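Local coordinates for condensin complex subunit 3 (Schizosaccharomyces pombe, PDB 5OQR), which serves as a regulatory subunit of condensin, the complex required to convert interphase chromatin into mitotic-like condensed chromosomes, at residues Leu304-Glu309 with Glu344-Ser349. Sequence-based numbering, arbitrary orientation.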
ATOM      1  N   LEU A 304     -11.859  20.219  31.791  1.00 46.26           N
ATOM      2  CA  LEU A 304     -12.313  21.601  31.710  1.00 47.47           C
ATOM      3  C   LEU A 304     -11.421  22.465  30.831  1.00 42.72           C
ATOM      4  O   LEU A 304     -11.833  23.565  30.446  1.00 47.79           O
ATOM      5  CB  LEU A 304     -12.387  22.213  33.111  1.00 48.42           C
ATOM      6  CG  LEU A 304     -13.194  21.414  34.137  1.00 45.04           C
ATOM      7  CD1 LEU A 304     -13.140  22.087  35.496  1.00 47.44           C
ATOM      8  CD2 LEU A 304     -14.632  21.231  33.685  1.00 42.09           C
ATOM      9  N   GLU A 305     -10.222  21.995  30.506  1.00 44.32           N
ATOM     10  CA  GLU A 305      -9.282  22.704  29.649  1.00 45.96           C
ATOM     11  C   GLU A 305      -8.942  21.872  28.418  1.00 46.35           C
ATOM     12  O   GLU A 305      -7.786  21.785  28.003  1.00 46.92           O
ATOM     13  CB  GLU A 305      -8.016  23.060  30.422  1.00 55.66           C
ATOM     14  CG  GLU A 305      -8.242  24.011  31.581  1.00 77.03           C
ATOM     15  CD  GLU A 305      -7.031  24.116  32.488  1.00 94.96           C
ATOM     16  OE1 GLU A 305      -7.163  23.824  33.696  1.00100.38           O
ATOM     17  OE2 GLU A 305      -5.943  24.477  31.991  1.00 93.17           O
ATOM     18  N   LEU A 306      -9.953  21.249  27.818  1.00 43.08           N
ATOM     19  CA  LEU A 306      -9.719  20.347  26.701  1.00 40.40           C
ATOM     20  C   LEU A 306      -9.208  21.098  25.478  1.00 36.41           C
ATOM     21  O   LEU A 306      -9.586  22.240  25.211  1.00 39.46           O
ATOM     22  CB  LEU A 306     -11.001  19.595  26.343  1.00 34.11           C
ATOM     23  CG  LEU A 306     -11.375  18.422  27.249  1.00 37.69           C
ATOM     24  CD1 LEU A 306     -12.775  17.934  26.933  1.00 37.25           C
ATOM     25  CD2 LEU A 306     -10.379  17.282  27.108  1.00 37.70           C
ATOM     26  N   THR A 307      -8.335  20.434  24.734  1.00 36.50           N
ATOM     27  CA  THR A 307      -7.826  20.907  23.457  1.00 36.52           C
ATOM     28  C   THR A 307      -8.107  19.846  22.399  1.00 33.78           C
ATOM     29  O   THR A 307      -8.607  18.759  22.696  1.00 31.35           O
ATOM     30  CB  THR A 307      -6.327  21.213  23.531  1.00 37.28           C
ATOM     31  OG1 THR A 307      -5.584  19.990  23.585  1.00 39.27           O
ATOM     32  CG2 THR A 307      -6.004  22.052  24.756  1.00 39.28           C
ATOM     33  N   ALA A 308      -7.785  20.168  21.148  1.00 34.80           N
ATOM     34  CA  ALA A 308      -7.925  19.184  20.080  1.00 36.48           C
ATOM     35  C   ALA A 308      -7.047  17.969  20.347  1.00 33.37           C
ATOM     36  O   ALA A 308      -7.498  16.825  20.239  1.00 32.76           O
ATOM     37  CB  ALA A 308      -7.580  19.818  18.735  1.00 38.50           C
ATOM     38  N   GLU A 309      -5.786  18.204  20.710  1.00 36.59           N
ATOM     39  CA  GLU A 309      -4.876  17.099  20.994  1.00 36.21           C
ATOM     40  C   GLU A 309      -5.233  16.424  22.309  1.00 35.45           C
ATOM     41  O   GLU A 309      -5.209  15.192  22.410  1.00 30.99           O
ATOM     42  CB  GLU A 309      -3.433  17.601  21.031  1.00 39.40           C
ATOM     43  CG  GLU A 309      -2.959  18.259  19.745  1.00 45.19           C
ATOM     44  CD  GLU A 309      -3.410  19.704  19.614  1.00 43.95           C
ATOM     45  OE1 GLU A 309      -4.115  20.193  20.522  1.00 42.66           O
ATOM     46  OE2 GLU A 309      -3.063  20.351  18.603  1.00 43.19           O
ATOM     47  N   GLU A 344     -21.428  19.770  27.268  1.00 31.64           N
ATOM     48  CA  GLU A 344     -22.242  20.981  27.278  1.00 30.61           C
ATOM     49  C   GLU A 344     -21.404  22.231  27.518  1.00 30.68           C
ATOM     50  O   GLU A 344     -21.706  23.288  26.957  1.00 31.33           O
ATOM     51  CB  GLU A 344     -23.353  20.856  28.317  1.00 30.01           C
ATOM     52  CG  GLU A 344     -24.390  19.812  27.930  1.00 36.35           C
ATOM     53  CD  GLU A 344     -25.798  20.197  28.311  1.00 47.25           C
ATOM     54  OE1 GLU A 344     -26.210  19.874  29.444  1.00 54.10           O
ATOM     55  OE2 GLU A 344     -26.492  20.823  27.479  1.00 55.83           O
ATOM     56  N   ARG A 345     -20.349  22.137  28.329  1.00 29.21           N
ATOM     57  CA  ARG A 345     -19.401  23.243  28.415  1.00 29.80           C
ATOM     58  C   ARG A 345     -18.827  23.568  27.045  1.00 32.30           C
ATOM     59  O   ARG A 345     -18.614  24.739  26.713  1.00 36.06           O
ATOM     60  CB  ARG A 345     -18.266  22.907  29.382  1.00 35.94           C
ATOM     61  CG  ARG A 345     -18.680  22.734  30.821  1.00 37.04           C
ATOM     62  CD  ARG A 345     -17.465  22.563  31.718  1.00 43.90           C
ATOM     63  NE  ARG A 345     -16.790  23.831  31.995  1.00 50.55           N
ATOM     64  CZ  ARG A 345     -15.635  24.220  31.461  1.00 50.45           C
ATOM     65  NH1 ARG A 345     -14.980  23.447  30.606  1.00 58.67           N
ATOM     66  NH2 ARG A 345     -15.124  25.397  31.797  1.00 50.91           N
ATOM     67  N   GLN A 346     -18.564  22.539  26.238  1.00 38.37           N
ATOM     68  CA  GLN A 346     -17.922  22.752  24.949  1.00 31.91           C
ATOM     69  C   GLN A 346     -18.865  23.405  23.949  1.00 32.36           C
ATOM     70  O   GLN A 346     -18.413  24.139  23.065  1.00 34.28           O
ATOM     71  CB  GLN A 346     -17.401  21.418  24.410  1.00 32.24           C
ATOM     72  CG  GLN A 346     -16.163  21.537  23.539  1.00 32.93           C
ATOM     73  CD  GLN A 346     -14.970  22.108  24.281  1.00 32.05           C
ATOM     74  OE1 GLN A 346     -14.272  22.981  23.772  1.00 34.96           O
ATOM     75  NE2 GLN A 346     -14.728  21.615  25.487  1.00 30.88           N
ATOM     76  N   TYR A 347     -20.172  23.153  24.064  1.00 30.87           N
ATOM     77  CA  TYR A 347     -21.139  23.858  23.227  1.00 26.44           C
ATOM     78  C   TYR A 347     -20.965  25.365  23.332  1.00 30.71           C
ATOM     79  O   TYR A 347     -21.098  26.086  22.337  1.00 35.44           O
ATOM     80  CB  TYR A 347     -22.564  23.482  23.628  1.00 30.27           C
ATOM     81  CG  TYR A 347     -22.984  22.073  23.302  1.00 26.62           C
ATOM     82  CD1 TYR A 347     -22.540  21.433  22.154  1.00 36.52           C
ATOM     83  CD2 TYR A 347     -23.841  21.384  24.144  1.00 27.71           C
ATOM     84  CE1 TYR A 347     -22.935  20.146  21.862  1.00 35.11           C
ATOM     85  CE2 TYR A 347     -24.237  20.106  23.865  1.00 34.53           C
ATOM     86  CZ  TYR A 347     -23.784  19.490  22.723  1.00 38.22           C
ATOM     87  OH  TYR A 347     -24.188  18.211  22.451  1.00 32.75           O
ATOM     88  N   VAL A 348     -20.686  25.863  24.538  1.00 30.86           N
ATOM     89  CA  VAL A 348     -20.514  27.298  24.730  1.00 37.29           C
ATOM     90  C   VAL A 348     -19.425  27.831  23.809  1.00 36.85           C
ATOM     91  O   VAL A 348     -19.564  28.905  23.213  1.00 35.53           O
ATOM     92  CB  VAL A 348     -20.207  27.600  26.211  1.00 38.46           C
ATOM     93  CG1 VAL A 348     -19.948  29.087  26.422  1.00 40.62           C
ATOM     94  CG2 VAL A 348     -21.351  27.134  27.096  1.00 31.05           C
ATOM     95  N   SER A 349     -18.326  27.087  23.675  1.00 41.06           N
ATOM     96  CA  SER A 349     -17.215  27.513  22.835  1.00 42.09           C
ATOM     97  C   SER A 349     -17.577  27.573  21.357  1.00 39.59           C
ATOM     98  O   SER A 349     -16.812  28.144  20.576  1.00 39.61           O
ATOM     99  CB  SER A 349     -16.023  26.578  23.035  1.00 40.14           C
ATOM    100  OG  SER A 349     -15.440  26.755  24.312  1.00 49.20           O
TER
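The guanidinium of Arg345 carries CD2 of Leu304 over one face, 3.5 Å above the plane and displaced toward the rim, so that the methyl sits nearest CD and NE, with CD2 3.7 Å from CD of Arg345. At the far end of the same group NH1 donates to the backbone O of Leu304 across 3.2 Å. This bond is well bent: the N-H...O angle is 142°, NH1 comes from well to the side of the carbonyl, and the oxygen lies out of the guanidinium plane. The Arg345 chain bends at chi3 (78°), and the two side chains cross at about a right angle. Deeper in, the amide of Gln346 brings NE2 to 4.3 Å from CB of Leu306, a loose van der Waals approach, while its OE1 is hydrogen-bonded to OG of Ser359 in helix 356-372. The contact thus ties the turn between helices 300-304 and 308-324 to the C-terminal part of helix 336-348, within the all-helical solenoid of this HEAT-repeat protein. A methionine in place of Arg345 would probably leave the Leu304 carbonyl without this donor and take the flat group from under its CD2 methyl. Chemically, one carbonyl probably meets part of the polarity of the guanidinium, while a leucine methyl lies on its face; the bent geometry suggests a bond of modest strength, with apolar contact contributing alongside it.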